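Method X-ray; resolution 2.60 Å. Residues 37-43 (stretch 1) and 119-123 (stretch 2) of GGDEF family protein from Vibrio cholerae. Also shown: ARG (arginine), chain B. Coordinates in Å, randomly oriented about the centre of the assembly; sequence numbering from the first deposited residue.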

# COMPACT_ATOMS: atom_id res chain seq x y z
N TYR A 37 -17.39 -4.64 36.56
CA TYR A 37 -16.00 -4.49 36.97
C TYR A 37 -15.49 -3.18 36.41
O TYR A 37 -15.68 -2.87 35.24
CB TYR A 37 -15.15 -5.65 36.49
CG TYR A 37 -15.36 -6.91 37.27
CD1 TYR A 37 -14.63 -7.16 38.43
CD2 TYR A 37 -16.32 -7.85 36.88
CE1 TYR A 37 -14.83 -8.32 39.17
CE2 TYR A 37 -16.52 -9.01 37.61
CZ TYR A 37 -15.77 -9.23 38.76
OH TYR A 37 -15.94 -10.37 39.49
N PRO A 38 -14.81 -2.39 37.25
CA PRO A 38 -14.38 -1.06 36.78
C PRO A 38 -13.30 -1.12 35.69
O PRO A 38 -13.06 -0.10 35.02
CB PRO A 38 -13.85 -0.40 38.05
CG PRO A 38 -13.45 -1.56 38.93
CD PRO A 38 -14.41 -2.66 38.64
N SER A 39 -12.67 -2.28 35.50
CA SER A 39 -11.63 -2.44 34.48
C SER A 39 -11.59 -3.85 33.88
O SER A 39 -11.92 -4.85 34.53
CB SER A 39 -10.26 -2.09 35.06
OG SER A 39 -9.21 -2.72 34.34
N PHE A 40 -11.15 -3.91 32.63
CA PHE A 40 -11.09 -5.19 31.92
C PHE A 40 -10.12 -6.17 32.58
O PHE A 40 -10.30 -7.38 32.51
CB PHE A 40 -10.69 -4.95 30.47
CG PHE A 40 -10.17 -6.18 29.78
CD1 PHE A 40 -11.04 -7.10 29.23
CD2 PHE A 40 -8.81 -6.40 29.67
CE1 PHE A 40 -10.56 -8.20 28.59
CE2 PHE A 40 -8.33 -7.51 29.02
CZ PHE A 40 -9.21 -8.41 28.48
N ASN A 41 -9.08 -5.65 33.19
CA ASN A 41 -8.12 -6.55 33.80
C ASN A 41 -8.63 -7.02 35.16
O ASN A 41 -8.34 -8.16 35.57
CB ASN A 41 -6.78 -5.85 33.86
CG ASN A 41 -5.67 -6.70 34.45
OD1 ASN A 41 -5.49 -6.75 35.68
ND2 ASN A 41 -4.89 -7.36 33.59
N ASP A 42 -9.43 -6.19 35.83
CA ASP A 42 -10.25 -6.63 36.96
C ASP A 42 -11.09 -7.85 36.57
O ASP A 42 -11.21 -8.78 37.35
CB ASP A 42 -11.18 -5.52 37.46
CG ASP A 42 -10.50 -4.55 38.40
OD1 ASP A 42 -9.26 -4.56 38.49
OD2 ASP A 42 -11.23 -3.77 39.05
N ILE A 43 -11.70 -7.81 35.38
CA ILE A 43 -12.53 -8.91 34.92
C ILE A 43 -11.68 -10.18 34.81
O ILE A 43 -12.05 -11.22 35.35
CB ILE A 43 -13.23 -8.59 33.55
CG1 ILE A 43 -14.41 -7.65 33.75
CG2 ILE A 43 -13.69 -9.86 32.88
CD1 ILE A 43 -15.15 -7.32 32.48
N TYR A 119 -3.73 2.32 31.12
CA TYR A 119 -4.72 2.87 32.04
C TYR A 119 -5.63 1.77 32.60
O TYR A 119 -5.57 0.61 32.17
CB TYR A 119 -5.55 3.97 31.35
CG TYR A 119 -6.37 3.53 30.15
CD1 TYR A 119 -7.51 2.74 30.31
CD2 TYR A 119 -6.03 3.93 28.86
CE1 TYR A 119 -8.26 2.34 29.24
CE2 TYR A 119 -6.79 3.53 27.77
CZ TYR A 119 -7.91 2.74 27.97
OH TYR A 119 -8.69 2.32 26.91
N GLU A 120 -6.46 2.15 33.58
CA GLU A 120 -7.44 1.23 34.14
C GLU A 120 -8.84 1.82 34.18
O GLU A 120 -9.12 2.70 35.01
CB GLU A 120 -7.05 0.82 35.55
CG GLU A 120 -5.89 -0.14 35.61
CD GLU A 120 -5.84 -0.84 36.94
OE1 GLU A 120 -6.93 -1.13 37.50
OE2 GLU A 120 -4.72 -1.10 37.44
N GLY A 121 -9.72 1.33 33.31
CA GLY A 121 -11.13 1.70 33.32
C GLY A 121 -11.42 2.98 32.57
O GLY A 121 -10.49 3.63 32.08
N HIS A 122 -12.71 3.35 32.51
CA HIS A 122 -13.20 4.42 31.64
C HIS A 122 -12.81 5.80 32.14
O HIS A 122 -12.55 6.69 31.34
CB HIS A 122 -14.72 4.32 31.47
CG HIS A 122 -15.39 5.59 31.00
ND1 HIS A 122 -16.12 6.40 31.85
CD2 HIS A 122 -15.47 6.16 29.78
CE1 HIS A 122 -16.60 7.42 31.17
NE2 HIS A 122 -16.22 7.30 29.91
N LEU A 123 -12.74 5.97 33.46
CA LEU A 123 -12.43 7.28 34.06
C LEU A 123 -10.98 7.63 33.84
O LEU A 123 -10.64 8.77 33.54
CB LEU A 123 -12.75 7.26 35.55
CG LEU A 123 -14.26 7.19 35.80
CD1 LEU A 123 -14.54 6.33 37.03
CD2 LEU A 123 -14.90 8.58 35.93
N ARG B . -10.81 -8.68 23.29
CA ARG B . -9.60 -7.99 23.72
C ARG B . -8.88 -8.77 24.80
O ARG B . -7.68 -8.63 25.00
CB ARG B . -9.94 -6.59 24.21
CG ARG B . -10.82 -6.57 25.45
CD ARG B . -11.35 -5.16 25.62
NE ARG B . -12.12 -5.02 26.84
CZ ARG B . -13.35 -5.48 27.00
NH1 ARG B . -13.95 -6.15 26.02
NH2 ARG B . -13.97 -5.30 28.16
OXT ARG B . -9.49 -9.56 25.51
O HOH W 1 -13.94 2.15 35.18

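Two segments of one chain, at least 78 residues apart in sequence wherever they touch, meet where each leads into a helix. In the first, Pro38 and Ser39 lead into a helix that runs from Phe40 onward; its first turn is fastened by the backbone hydrogen bond from Ile43 N to Ser39 O (3.1 Å). In the second, Tyr119 and Glu120 lead through Gly121 into a helix that includes His122 and Leu123. The nearest CA atoms across the segments are those of Ser39 and Gly121, 4.3 Å apart. No direct hydrogen bond joins the segments, and only 145 Å² is buried between them, so the contact rests on close backbone packing and one water. Pro38 O sits 3.1 Å from Gly121 CA, an approach that leaves no room for a side chain: an ideal CB on Gly121 would fall 2.4 Å from this oxygen. Glycine also suits the backbone here, since its phi of 85° is one that other residues adopt less readily. Water 1 provides the polar link. It donates a hydrogen bond to Pro38 O (2.4 Å from the water O, a short distance) and accepts one from His122 N (3.2 Å from the water O), bridging a carbonyl and an amide that are 4.3 Å apart, too far to bond directly.

Among the side chains, Ser39 is the buried centrepiece. Its CA-to-CB bond points toward the second segment, and CB packs 3.9 Å from Gly121 N. With chi1 in the t well, its hydroxyl caps its own helix: Ser39 OG accepts a hydrogen bond from Asn41 N at 3.2 Å, satisfying an amide of the first turn that has no earlier helical carbonyl to use. Serine is small enough for the tight approach and polar enough for the cap. Glu120 (m at chi1, t at chi2) starts sideways, but its end comes nearer, bringing OE1 to 4.2 Å from Ser39 OG, a contact without a hydrogen bond. Asp42 OD1 and Glu120 OE1 are 4.3 Å apart; if both carboxylates are charged, this pairing of like charges would oppose the association. Pro38 contributes mainly through its carbonyl; the nearest approach of its side chain is from Pro38 CB to Gly121 CA, 5.8 Å. Phe40 is buried but turns its end away from this contact; CG of the bound arginine lies over one face of its ring, and Phe40 CZ approaches the ligand OXT to 3.2 Å.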